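Local structure of peptidyl tryptophan dihydroxylase (Pseudomonas putida, 7CTQ) at residues Val358-Arg363 and Glu373-Val378; Val392-Ala397 and Arg420-Trp425; Trp196-Asp201 and Ala216-Asp221. The protein probably uses its flavin-adenine dinucleotide to dihydroxylate a peptidyl tryptophan, a step essential for biogenesis of the tryptophylquinone cofactor of quinohemoprotein amine dehydrogenase. All blocks are in the same frame, centred on the assembly; numbering follows the deposited sequence.

Contact 1 (Val358-Arg363 and Glu373-Val378)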
loop_
_atom_site.group_PDB
_atom_site.type_symbol
_atom_site.label_atom_id
_atom_site.label_comp_id
_atom_site.label_asym_id
_atom_site.label_seq_id
_atom_site.Cartn_x
_atom_site.Cartn_y
_atom_site.Cartn_z
ATOM N N VAL A 358 26.073 -6.075 -13.628
ATOM C CA VAL A 358 26.094 -4.979 -12.660
ATOM C C VAL A 358 26.598 -3.708 -13.332
ATOM O O VAL A 358 27.565 -3.732 -14.106
ATOM C CB VAL A 358 26.979 -5.359 -11.460
ATOM C CG1 VAL A 358 27.317 -4.149 -10.651
ATOM C CG2 VAL A 358 26.305 -6.441 -10.598
ATOM N N ARG A 359 25.949 -2.580 -13.042
ATOM C CA ARG A 359 26.301 -1.329 -13.700
ATOM C C ARG A 359 26.462 -0.215 -12.678
ATOM O O ARG A 359 25.671 -0.106 -11.733
ATOM C CB ARG A 359 25.236 -0.934 -14.746
ATOM C CG ARG A 359 25.201 -1.842 -15.978
ATOM C CD ARG A 359 24.233 -1.327 -17.045
ATOM N NE ARG A 359 24.546 0.036 -17.477
ATOM C CZ ARG A 359 25.218 0.357 -18.581
ATOM N NH1 ARG A 359 25.671 -0.582 -19.396
ATOM N NH2 ARG A 359 25.439 1.633 -18.865
ATOM N N VAL A 360 27.482 0.616 -12.880
ATOM C CA VAL A 360 27.619 1.873 -12.150
ATOM C C VAL A 360 26.878 2.945 -12.940
ATOM O O VAL A 360 27.179 3.184 -14.117
ATOM C CB VAL A 360 29.089 2.259 -11.954
ATOM C CG1 VAL A 360 29.165 3.647 -11.388
ATOM C CG2 VAL A 360 29.807 1.257 -11.037
ATOM N N GLU A 361 25.899 3.575 -12.306
ATOM C CA GLU A 361 25.090 4.600 -12.945
ATOM C C GLU A 361 24.784 5.691 -11.933
ATOM O O GLU A 361 24.731 5.446 -10.725
ATOM C CB GLU A 361 23.767 4.025 -13.511
ATOM C CG GLU A 361 23.937 3.131 -14.732
ATOM C CD GLU A 361 22.609 2.705 -15.349
ATOM O OE1 GLU A 361 22.562 1.615 -15.951
ATOM O OE2 GLU A 361 21.613 3.450 -15.235
ATOM N N ARG A 362 24.580 6.903 -12.448
ATOM C CA ARG A 362 24.129 8.027 -11.638
ATOM C C ARG A 362 22.609 7.943 -11.478
ATOM O O ARG A 362 21.876 7.944 -12.470
ATOM C CB ARG A 362 24.550 9.342 -12.302
ATOM C CG ARG A 362 24.746 10.507 -11.356
ATOM C CD ARG A 362 25.281 11.727 -12.107
ATOM N NE ARG A 362 26.285 11.321 -13.079
ATOM C CZ ARG A 362 26.195 11.494 -14.395
ATOM N NH1 ARG A 362 25.133 12.081 -14.932
ATOM N NH2 ARG A 362 27.181 11.068 -15.174
ATOM N N ARG A 363 22.138 7.856 -10.244
ATOM C CA ARG A 363 20.738 7.595 -9.955
ATOM C C ARG A 363 20.323 8.453 -8.775
ATOM O O ARG A 363 21.180 8.947 -8.035
ATOM C CB ARG A 363 20.490 6.111 -9.630
ATOM C CG ARG A 363 20.838 5.147 -10.764
ATOM C CD ARG A 363 19.855 5.260 -11.923
ATOM N NE ARG A 363 19.999 4.142 -12.864
ATOM C CZ ARG A 363 19.314 3.004 -12.756
ATOM N NH1 ARG A 363 18.457 2.850 -11.750
ATOM N NH2 ARG A 363 19.475 2.027 -13.643
ATOM N N GLU A 373 21.616 13.133 -6.304
ATOM C CA GLU A 373 22.012 12.206 -7.339
ATOM C C GLU A 373 23.424 11.753 -7.002
ATOM O O GLU A 373 24.235 12.556 -6.532
ATOM C CB GLU A 373 21.951 12.882 -8.709
ATOM C CG GLU A 373 21.915 11.952 -9.880
ATOM C CD GLU A 373 22.115 12.692 -11.197
ATOM O OE1 GLU A 373 22.853 13.702 -11.201
ATOM O OE2 GLU A 373 21.539 12.264 -12.223
ATOM N N ALA A 374 23.709 10.470 -7.204
ATOM C CA ALA A 374 25.047 9.969 -6.930
ATOM C C ALA A 374 25.282 8.745 -7.786
ATOM O O ALA A 374 24.338 8.111 -8.263
ATOM C CB ALA A 374 25.247 9.630 -5.443
ATOM N N GLU A 375 26.557 8.440 -8.008
ATOM C CA GLU A 375 26.923 7.174 -8.623
ATOM C C GLU A 375 26.561 6.053 -7.658
ATOM O O GLU A 375 27.009 6.044 -6.509
ATOM C CB GLU A 375 28.412 7.144 -8.961
ATOM C CG GLU A 375 28.775 8.003 -10.171
ATOM C CD GLU A 375 30.014 7.500 -10.902
ATOM O OE1 GLU A 375 30.283 7.996 -12.015
ATOM O OE2 GLU A 375 30.723 6.614 -10.363
ATOM N N VAL A 376 25.706 5.140 -8.103
ATOM C CA VAL A 376 25.307 3.992 -7.303
ATOM C C VAL A 376 25.606 2.758 -8.131
ATOM O O VAL A 376 25.952 2.847 -9.308
ATOM C CB VAL A 376 23.816 4.038 -6.901
ATOM C CG1 VAL A 376 23.508 5.343 -6.152
ATOM C CG2 VAL A 376 22.946 3.926 -8.140
ATOM N N VAL A 377 25.477 1.596 -7.506
ATOM C CA VAL A 377 25.725 0.328 -8.187
ATOM C C VAL A 377 24.382 -0.349 -8.437
ATOM O O VAL A 377 23.658 -0.661 -7.488
ATOM C CB VAL A 377 26.664 -0.569 -7.378
ATOM C CG1 VAL A 377 26.869 -1.890 -8.125
ATOM C CG2 VAL A 377 27.996 0.161 -7.141
ATOM N N VAL A 378 24.034 -0.534 -9.721
ATOM C CA VAL A 378 22.767 -1.133 -10.125
ATOM C C VAL A 378 22.995 -2.626 -10.320
ATOM O O VAL A 378 23.927 -3.032 -11.022
ATOM C CB VAL A 378 22.232 -0.486 -11.413
ATOM C CG1 VAL A 378 20.994 -1.240 -11.955
ATOM C CG2 VAL A 378 21.900 0.996 -11.162
HETATM O O HOH W 1 28.939 10.728 -12.575
#
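R363 and V378 meet across an antiparallel beta hairpin, and their contact illustrates how a charged side chain can serve both a salt bridge and an apolar surface. In R363 a chi2 of -71° turns CD aside, and further along the chain V378 CG2 lies over the centre of one guanidinium face, 3.6 Å from R363 CZ. In the plane of the same group, NE and NH2 both donate to E361 OE2, R363 NE at 3.0 Å, coming from above the carboxylate plane and from the same face of it. The other oxygen, E361 OE1, takes R359 NE on its anti side, somewhat tilted from its plane, so one carboxylate joins two arginines. Nearer the backbone, R363 CG rests 3.6 Å from V376 CG2. On the face that carries V360, R362 and E375, the aliphatic part of R362 crosses E373 obliquely, R362 CD lying 3.3 Å from E373 OE1, while a water links R362 NE to E375 OE1; E375 is also salt-bridged to R399. V358 CG1 presses tightly on V377 CG1 at 3.4 Å. Six backbone hydrogen bonds pair R359, E361 and R363 with V378, V376 and A374. E361 would thus probably offset two arginine charges, while V376 and V378 supply apolar surface against R363.

Contact 2 (Val392-Ala397 and Arg420-Trp425); sequences VELAPA and RMVRRW
The six-membered ring of W425 receives L394 CD1 over the centre of one face, a CH-pi contact that shows how a single methyl can seat over one ring of an indole. L394 CD1 stands 3.6 Å from the centroid of that W425 ring and only 9° off the ring normal, so all six ring carbons lie within about 4.1 Å of it. The two side chains reach toward each other tip to tip. The tryptophan extends with CG anti to its backbone N (chi1 -172°), and chi2 of 86° turns the indole so that this face meets the leucine. A second flat group, the guanidinium of R424, lies with one face over its own helix, where R420 O and M421 CA sit toward its rim. Beside the indole, the other leucine methyl, L394 CD2, makes a looser contact with V422 CG2 at 4.4 Å. V392 divides its two branches between neighbouring helix residues: V392 CG1 is 4.1 Å from V422 CG2, and V392 CG2 is 3.7 Å from M421 CE, the methionine chain bending at chi3 and running past the valine in the opposite direction. The contact is thus apolar throughout, joining the short strand 392-393 and the residue after it to helix 416-428. L389 of strand 388-389 touches L394, M421 and W425, and V377 of strand 370-378 packs on both L394 and W425.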
loop_
_atom_site.group_PDB
_atom_site.type_symbol
_atom_site.label_atom_id
_atom_site.label_comp_id
_atom_site.label_asym_id
_atom_site.label_seq_id
_atom_site.Cartn_x
_atom_site.Cartn_y
_atom_site.Cartn_z
ATOM N N VAL A 392 30.125 3.581 3.352
ATOM C CA VAL A 392 31.101 3.171 2.349
ATOM C C VAL A 392 30.406 3.177 0.994
ATOM O O VAL A 392 29.567 2.318 0.722
ATOM C CB VAL A 392 31.679 1.787 2.661
ATOM C CG1 VAL A 392 32.842 1.480 1.722
ATOM C CG2 VAL A 392 32.103 1.717 4.118
ATOM N N GLU A 393 30.742 4.151 0.151
ATOM C CA GLU A 393 30.187 4.184 -1.194
ATOM C C GLU A 393 30.739 3.027 -2.014
ATOM O O GLU A 393 31.941 2.752 -1.992
ATOM C CB GLU A 393 30.513 5.510 -1.885
ATOM C CG GLU A 393 30.102 6.745 -1.117
ATOM C CD GLU A 393 30.189 7.999 -1.969
ATOM O OE1 GLU A 393 29.122 8.528 -2.334
ATOM O OE2 GLU A 393 31.317 8.445 -2.285
ATOM N N LEU A 394 29.858 2.369 -2.765
ATOM C CA LEU A 394 30.227 1.178 -3.523
ATOM C C LEU A 394 30.670 1.462 -4.952
ATOM O O LEU A 394 31.447 0.681 -5.513
ATOM C CB LEU A 394 29.051 0.206 -3.558
ATOM C CG LEU A 394 28.536 -0.254 -2.202
ATOM C CD1 LEU A 394 27.260 -1.060 -2.419
ATOM C CD2 LEU A 394 29.585 -1.079 -1.479
ATOM N N ALA A 395 30.173 2.527 -5.578
ATOM C CA ALA A 395 30.529 2.768 -6.976
ATOM C C ALA A 395 32.033 2.883 -7.214
ATOM O O ALA A 395 32.507 2.334 -8.228
ATOM C CB ALA A 395 29.805 4.021 -7.495
ATOM N N PRO A 396 32.827 3.548 -6.363
ATOM C CA PRO A 396 34.284 3.573 -6.624
ATOM C C PRO A 396 34.905 2.185 -6.617
ATOM O O PRO A 396 35.683 1.842 -7.521
ATOM C CB PRO A 396 34.825 4.454 -5.490
ATOM C CG PRO A 396 33.670 5.298 -5.074
ATOM C CD PRO A 396 32.471 4.399 -5.209
ATOM N N ALA A 397 34.570 1.373 -5.612
ATOM C CA ALA A 397 35.070 0.005 -5.567
ATOM C C ALA A 397 34.674 -0.772 -6.818
ATOM O O ALA A 397 35.507 -1.446 -7.427
ATOM C CB ALA A 397 34.556 -0.692 -4.307
ATOM N N ARG A 420 35.226 -6.543 5.449
ATOM C CA ARG A 420 34.435 -7.768 5.467
ATOM C C ARG A 420 32.993 -7.490 5.071
ATOM O O ARG A 420 32.355 -8.323 4.417
ATOM C CB ARG A 420 34.499 -8.429 6.850
ATOM C CG ARG A 420 35.849 -9.082 7.179
ATOM C CD ARG A 420 35.806 -9.871 8.495
ATOM N NE ARG A 420 35.340 -9.047 9.613
ATOM C CZ ARG A 420 36.143 -8.352 10.421
ATOM N NH1 ARG A 420 37.463 -8.377 10.232
ATOM N NH2 ARG A 420 35.630 -7.626 11.411
ATOM N N MET A 421 32.481 -6.313 5.436
ATOM C CA MET A 421 31.143 -5.914 5.022
ATOM C C MET A 421 31.051 -5.794 3.505
ATOM O O MET A 421 30.093 -6.275 2.890
ATOM C CB MET A 421 30.777 -4.593 5.695
ATOM C CG MET A 421 29.408 -4.042 5.372
ATOM S SD MET A 421 29.245 -2.322 5.938
ATOM C CE MET A 421 30.680 -1.561 5.165
ATOM N N VAL A 422 32.053 -5.169 2.881
ATOM C CA VAL A 422 32.011 -4.982 1.436
ATOM C C VAL A 422 32.130 -6.321 0.718
ATOM O O VAL A 422 31.457 -6.557 -0.293
ATOM C CB VAL A 422 33.108 -3.997 0.997
ATOM C CG1 VAL A 422 33.422 -4.170 -0.488
ATOM C CG2 VAL A 422 32.683 -2.565 1.344
ATOM N N ARG A 423 32.978 -7.218 1.235
ATOM C CA ARG A 423 33.145 -8.537 0.627
ATOM C C ARG A 423 31.853 -9.345 0.652
ATOM O O ARG A 423 31.542 -10.064 -0.305
ATOM C CB ARG A 423 34.240 -9.312 1.354
ATOM C CG ARG A 423 35.627 -8.763 1.144
ATOM C CD ARG A 423 36.654 -9.622 1.867
ATOM N NE ARG A 423 38.019 -9.241 1.509
ATOM C CZ ARG A 423 38.687 -9.720 0.461
ATOM N NH1 ARG A 423 38.126 -10.608 -0.345
ATOM N NH2 ARG A 423 39.926 -9.314 0.226
ATOM N N ARG A 424 31.117 -9.279 1.759
ATOM C CA ARG A 424 29.850 -10.001 1.851
ATOM C C ARG A 424 28.835 -9.475 0.843
ATOM O O ARG A 424 28.102 -10.254 0.233
ATOM C CB ARG A 424 29.292 -9.894 3.267
ATOM C CG ARG A 424 30.049 -10.718 4.293
ATOM C CD ARG A 424 29.229 -10.867 5.560
ATOM N NE ARG A 424 28.783 -9.574 6.085
ATOM C CZ ARG A 424 29.495 -8.820 6.919
ATOM N NH1 ARG A 424 30.697 -9.227 7.320
ATOM N NH2 ARG A 424 29.014 -7.655 7.344
ATOM N N TRP A 425 28.761 -8.152 0.671
ATOM C CA TRP A 425 27.862 -7.599 -0.340
ATOM C C TRP A 425 28.232 -8.102 -1.731
ATOM O O TRP A 425 27.367 -8.529 -2.500
ATOM C CB TRP A 425 27.888 -6.066 -0.288
ATOM C CG TRP A 425 26.852 -5.415 -1.151
ATOM C CD1 TRP A 425 25.556 -5.148 -0.814
ATOM C CD2 TRP A 425 27.021 -4.956 -2.498
ATOM N NE1 TRP A 425 24.909 -4.548 -1.873
ATOM C CE2 TRP A 425 25.788 -4.418 -2.914
ATOM C CE3 TRP A 425 28.103 -4.940 -3.394
ATOM C CZ2 TRP A 425 25.600 -3.871 -4.192
ATOM C CZ3 TRP A 425 27.914 -4.395 -4.662
ATOM C CH2 TRP A 425 26.672 -3.866 -5.045
#

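Contact 3 (Trp196-Asp201 and Ala216-Asp221); sequences WQVTLD and AARRAD. With FAD (flavin-adenine dinucleotide), chain C.
A helix packed on a sheet, here helix 208-220 against strand 193-201 in the part of the chain related to the tryptophan halogenases, brings W196 and R219 together. The axes of the two short segments make an angle of 104°. R219 CG sits over the centre of the W196 six-membered ring, 3.5 Å from its centroid and 14° off the normal, a CH-pi contact in which the arginine uses its aliphatic part. The two side chains slide past each other in opposite directions, and R219 carries its guanidinium onward to a cation-pi contact with W165. R218 CB approaches the same indole obliquely, 3.8 Å from W196 CH2. From CG to NE the chain of R218 is extended, and its guanidinium receives L200 CD2 over the centre of one face, 3.7 Å from R218 CZ; its polar end is held by Y214 and D181. An alanine in place of W196 would probably open a gap between strand and helix and leave R219 CG without the aromatic face on which it rests. On the other side of the strand Q197 turns to the flavin, Q197 OE1 lying 3.5 Å from FAD C6. Strand 193-201 runs antiparallel between strands 158-166 and 182-188, with W196 touching both, while L179 of strand 173-179 touches V198 and R218.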
loop_
_atom_site.group_PDB
_atom_site.type_symbol
_atom_site.label_atom_id
_atom_site.label_comp_id
_atom_site.label_asym_id
_atom_site.label_seq_id
_atom_site.Cartn_x
_atom_site.Cartn_y
_atom_site.Cartn_z
ATOM N N TRP A 196 -19.036 -9.641 4.943
ATOM C CA TRP A 196 -18.662 -10.729 4.045
ATOM C C TRP A 196 -18.307 -10.123 2.699
ATOM O O TRP A 196 -19.063 -9.307 2.157
ATOM C CB TRP A 196 -19.787 -11.755 3.899
ATOM C CG TRP A 196 -19.543 -12.890 2.929
ATOM C CD1 TRP A 196 -19.015 -14.117 3.215
ATOM C CD2 TRP A 196 -19.875 -12.913 1.534
ATOM N NE1 TRP A 196 -18.987 -14.901 2.080
ATOM C CE2 TRP A 196 -19.517 -14.181 1.037
ATOM C CE3 TRP A 196 -20.442 -11.980 0.659
ATOM C CZ2 TRP A 196 -19.702 -14.538 -0.295
ATOM C CZ3 TRP A 196 -20.621 -12.338 -0.665
ATOM C CH2 TRP A 196 -20.257 -13.599 -1.126
ATOM N N GLN A 197 -17.157 -10.524 2.168
ATOM C CA GLN A 197 -16.601 -9.895 0.978
ATOM C C GLN A 197 -15.972 -10.974 0.119
ATOM O O GLN A 197 -15.083 -11.700 0.572
ATOM C CB GLN A 197 -15.588 -8.815 1.361
ATOM C CG GLN A 197 -14.416 -8.648 0.424
ATOM C CD GLN A 197 -13.220 -8.062 1.141
ATOM O OE1 GLN A 197 -13.286 -6.948 1.679
ATOM N NE2 GLN A 197 -12.123 -8.822 1.180
ATOM N N VAL A 198 -16.464 -11.110 -1.102
ATOM C CA VAL A 198 -15.990 -12.143 -2.004
ATOM C C VAL A 198 -15.279 -11.439 -3.143
ATOM O O VAL A 198 -15.722 -10.384 -3.615
ATOM C CB VAL A 198 -17.117 -13.062 -2.510
ATOM C CG1 VAL A 198 -18.079 -12.309 -3.442
ATOM C CG2 VAL A 198 -16.526 -14.284 -3.187
ATOM N N THR A 199 -14.145 -11.996 -3.537
ATOM C CA THR A 199 -13.282 -11.404 -4.547
ATOM C C THR A 199 -13.316 -12.301 -5.772
ATOM O O THR A 199 -13.106 -13.515 -5.666
ATOM C CB THR A 199 -11.863 -11.239 -3.999
ATOM O OG1 THR A 199 -11.901 -10.283 -2.931
ATOM C CG2 THR A 199 -10.902 -10.747 -5.096
ATOM N N LEU A 200 -13.632 -11.706 -6.914
ATOM C CA LEU A 200 -13.901 -12.456 -8.127
ATOM C C LEU A 200 -13.381 -11.668 -9.313
ATOM O O LEU A 200 -13.114 -10.466 -9.215
ATOM C CB LEU A 200 -15.406 -12.703 -8.325
ATOM C CG LEU A 200 -16.218 -13.303 -7.181
ATOM C CD1 LEU A 200 -17.667 -12.857 -7.294
ATOM C CD2 LEU A 200 -16.100 -14.816 -7.224
ATOM N N ASP A 201 -13.272 -12.354 -10.443
ATOM C CA ASP A 201 -13.048 -11.668 -11.707
ATOM C C ASP A 201 -14.241 -10.778 -12.032
ATOM O O ASP A 201 -15.395 -11.144 -11.786
ATOM C CB ASP A 201 -12.823 -12.688 -12.818
ATOM C CG ASP A 201 -11.777 -12.237 -13.814
ATOM O OD1 ASP A 201 -12.087 -11.348 -14.642
ATOM O OD2 ASP A 201 -10.645 -12.757 -13.748
ATOM N N ALA A 216 -26.406 -13.318 -2.093
ATOM C CA ALA A 216 -27.190 -14.169 -1.200
ATOM C C ALA A 216 -26.950 -15.642 -1.501
ATOM O O ALA A 216 -26.703 -16.440 -0.590
ATOM C CB ALA A 216 -28.677 -13.814 -1.317
ATOM N N ALA A 217 -26.958 -16.018 -2.780
ATOM C CA ALA A 217 -26.741 -17.422 -3.112
ATOM C C ALA A 217 -25.352 -17.895 -2.702
ATOM O O ALA A 217 -25.193 -19.037 -2.242
ATOM C CB ALA A 217 -26.975 -17.659 -4.601
ATOM N N ARG A 218 -24.326 -17.043 -2.868
ATOM C CA ARG A 218 -22.972 -17.440 -2.479
ATOM C C ARG A 218 -22.850 -17.602 -0.967
ATOM O O ARG A 218 -22.258 -18.580 -0.485
ATOM C CB ARG A 218 -21.948 -16.423 -3.002
ATOM C CG ARG A 218 -21.588 -16.635 -4.466
ATOM C CD ARG A 218 -20.270 -15.954 -4.822
ATOM N NE ARG A 218 -19.968 -16.066 -6.241
ATOM C CZ ARG A 218 -19.124 -16.951 -6.766
ATOM N NH1 ARG A 218 -18.475 -17.818 -5.995
ATOM N NH2 ARG A 218 -18.941 -16.970 -8.075
ATOM N N ARG A 219 -23.405 -16.654 -0.199
ATOM C CA ARG A 219 -23.391 -16.794 1.256
ATOM C C ARG A 219 -24.186 -18.014 1.699
ATOM O O ARG A 219 -23.750 -18.761 2.586
ATOM C CB ARG A 219 -23.930 -15.525 1.917
ATOM C CG ARG A 219 -23.007 -14.338 1.773
ATOM C CD ARG A 219 -23.695 -13.067 2.188
ATOM N NE ARG A 219 -24.051 -13.134 3.580
ATOM C CZ ARG A 219 -25.109 -12.553 4.119
ATOM N NH1 ARG A 219 -25.949 -11.830 3.390
ATOM N NH2 ARG A 219 -25.314 -12.708 5.410
ATOM N N ALA A 220 -25.343 -18.254 1.075
ATOM C CA ALA A 220 -26.145 -19.423 1.426
ATOM C C ALA A 220 -25.429 -20.732 1.125
ATOM O O ALA A 220 -25.768 -21.763 1.713
ATOM C CB ALA A 220 -27.481 -19.385 0.681
ATOM N N ASP A 221 -24.452 -20.720 0.228
ATOM C CA ASP A 221 -23.771 -21.940 -0.158
ATOM C C ASP A 221 -22.565 -22.247 0.717
ATOM O O ASP A 221 -21.929 -23.288 0.525
ATOM C CB ASP A 221 -23.342 -21.860 -1.630
ATOM C CG ASP A 221 -24.527 -21.916 -2.600
ATOM O OD1 ASP A 221 -25.692 -22.056 -2.145
ATOM O OD2 ASP A 221 -24.288 -21.808 -3.828
HETATM P PA FAD C . -8.047 5.376 2.053
HETATM O O1A FAD C . -7.823 4.585 3.282
HETATM O O2A FAD C . -9.147 4.811 1.165
HETATM O O5B FAD C . -8.248 6.874 2.447
HETATM C C5B FAD C . -8.870 7.812 1.548
HETATM C C4B FAD C . -9.577 8.825 2.409
HETATM O O4B FAD C . -10.026 9.921 1.578
HETATM C C3B FAD C . -10.812 8.317 3.160
HETATM O O3B FAD C . -10.868 8.893 4.462
HETATM C C2B FAD C . -11.971 8.764 2.260
HETATM O O2B FAD C . -13.180 9.013 2.977
HETATM C C1B FAD C . -11.420 10.086 1.724
HETATM N N9A FAD C . -11.973 10.570 0.468
HETATM C C8A FAD C . -12.336 9.864 -0.644
HETATM N N7A FAD C . -12.796 10.594 -1.630
HETATM C C5A FAD C . -12.762 11.876 -1.113
HETATM C C6A FAD C . -13.138 13.128 -1.642
HETATM N N6A FAD C . -13.642 13.297 -2.863
HETATM N N1A FAD C . -12.969 14.229 -0.862
HETATM C C2A FAD C . -12.464 14.071 0.364
HETATM N N3A FAD C . -12.079 12.938 0.964
HETATM C C4A FAD C . -12.250 11.874 0.173
HETATM N N1 FAD C . -6.017 -3.458 3.811
HETATM C C2 FAD C . -5.675 -4.147 4.940
HETATM O O2 FAD C . -4.707 -3.822 5.630
HETATM N N3 FAD C . -6.431 -5.231 5.338
HETATM C C4 FAD C . -7.549 -5.720 4.695
HETATM O O4 FAD C . -8.151 -6.689 5.153
HETATM C C4X FAD C . -7.906 -4.987 3.496
HETATM N N5 FAD C . -8.950 -5.388 2.820
HETATM C C5X FAD C . -9.291 -4.689 1.673
HETATM C C6 FAD C . -10.398 -5.108 0.934
HETATM C C7 FAD C . -10.772 -4.450 -0.233
HETATM C C7M FAD C . -11.974 -4.927 -1.004
HETATM C C8 FAD C . -10.022 -3.349 -0.677
HETATM C C8M FAD C . -10.405 -2.608 -1.931
HETATM C C9 FAD C . -8.921 -2.925 0.059
HETATM C C9A FAD C . -8.547 -3.588 1.222
HETATM N N10 FAD C . -7.440 -3.177 1.991
HETATM C C10 FAD C . -7.078 -3.868 3.130
HETATM C "C1'" FAD C . -6.602 -2.063 1.542
HETATM C "C2'" FAD C . -6.799 -0.776 2.326
HETATM O "O2'" FAD C . -8.180 -0.426 2.415
HETATM C "C3'" FAD C . -6.030 0.335 1.613
HETATM O "O3'" FAD C . -4.731 -0.163 1.316
HETATM C "C4'" FAD C . -5.873 1.638 2.390
HETATM O "O4'" FAD C . -7.086 1.995 3.058
HETATM C "C5'" FAD C . -5.429 2.756 1.476
HETATM O "O5'" FAD C . -5.105 3.901 2.279
HETATM P P FAD C . -5.235 5.344 1.708
HETATM O O1P FAD C . -4.301 5.428 0.492
HETATM O O2P FAD C . -5.031 6.357 2.781
HETATM O O3P FAD C . -6.728 5.391 1.171
#

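Followed from the N terminus, the three contacts come in series, and none nests in or crosses another. Contact 3 comes first, closing a loop of 14 residues that leads from strand 193-201 through most of helix 208-220. Much later, contact 1 zips up the hairpin of strands 359-367 and 370-378. Contact 2 then closes a longer, largely helical loop between the short strand 392-393 and helix 416-428. Contacts 1 and 2 touch, V377 CG1 lying 3.7 Å from W425 CH2, and together they join hairpin and C-terminal helices into one unit. Contact 3, whose strand also presents Q197 to the flavin, lies on the opposite side of the chain's centre, its centre about 49 Å from that of contact 1.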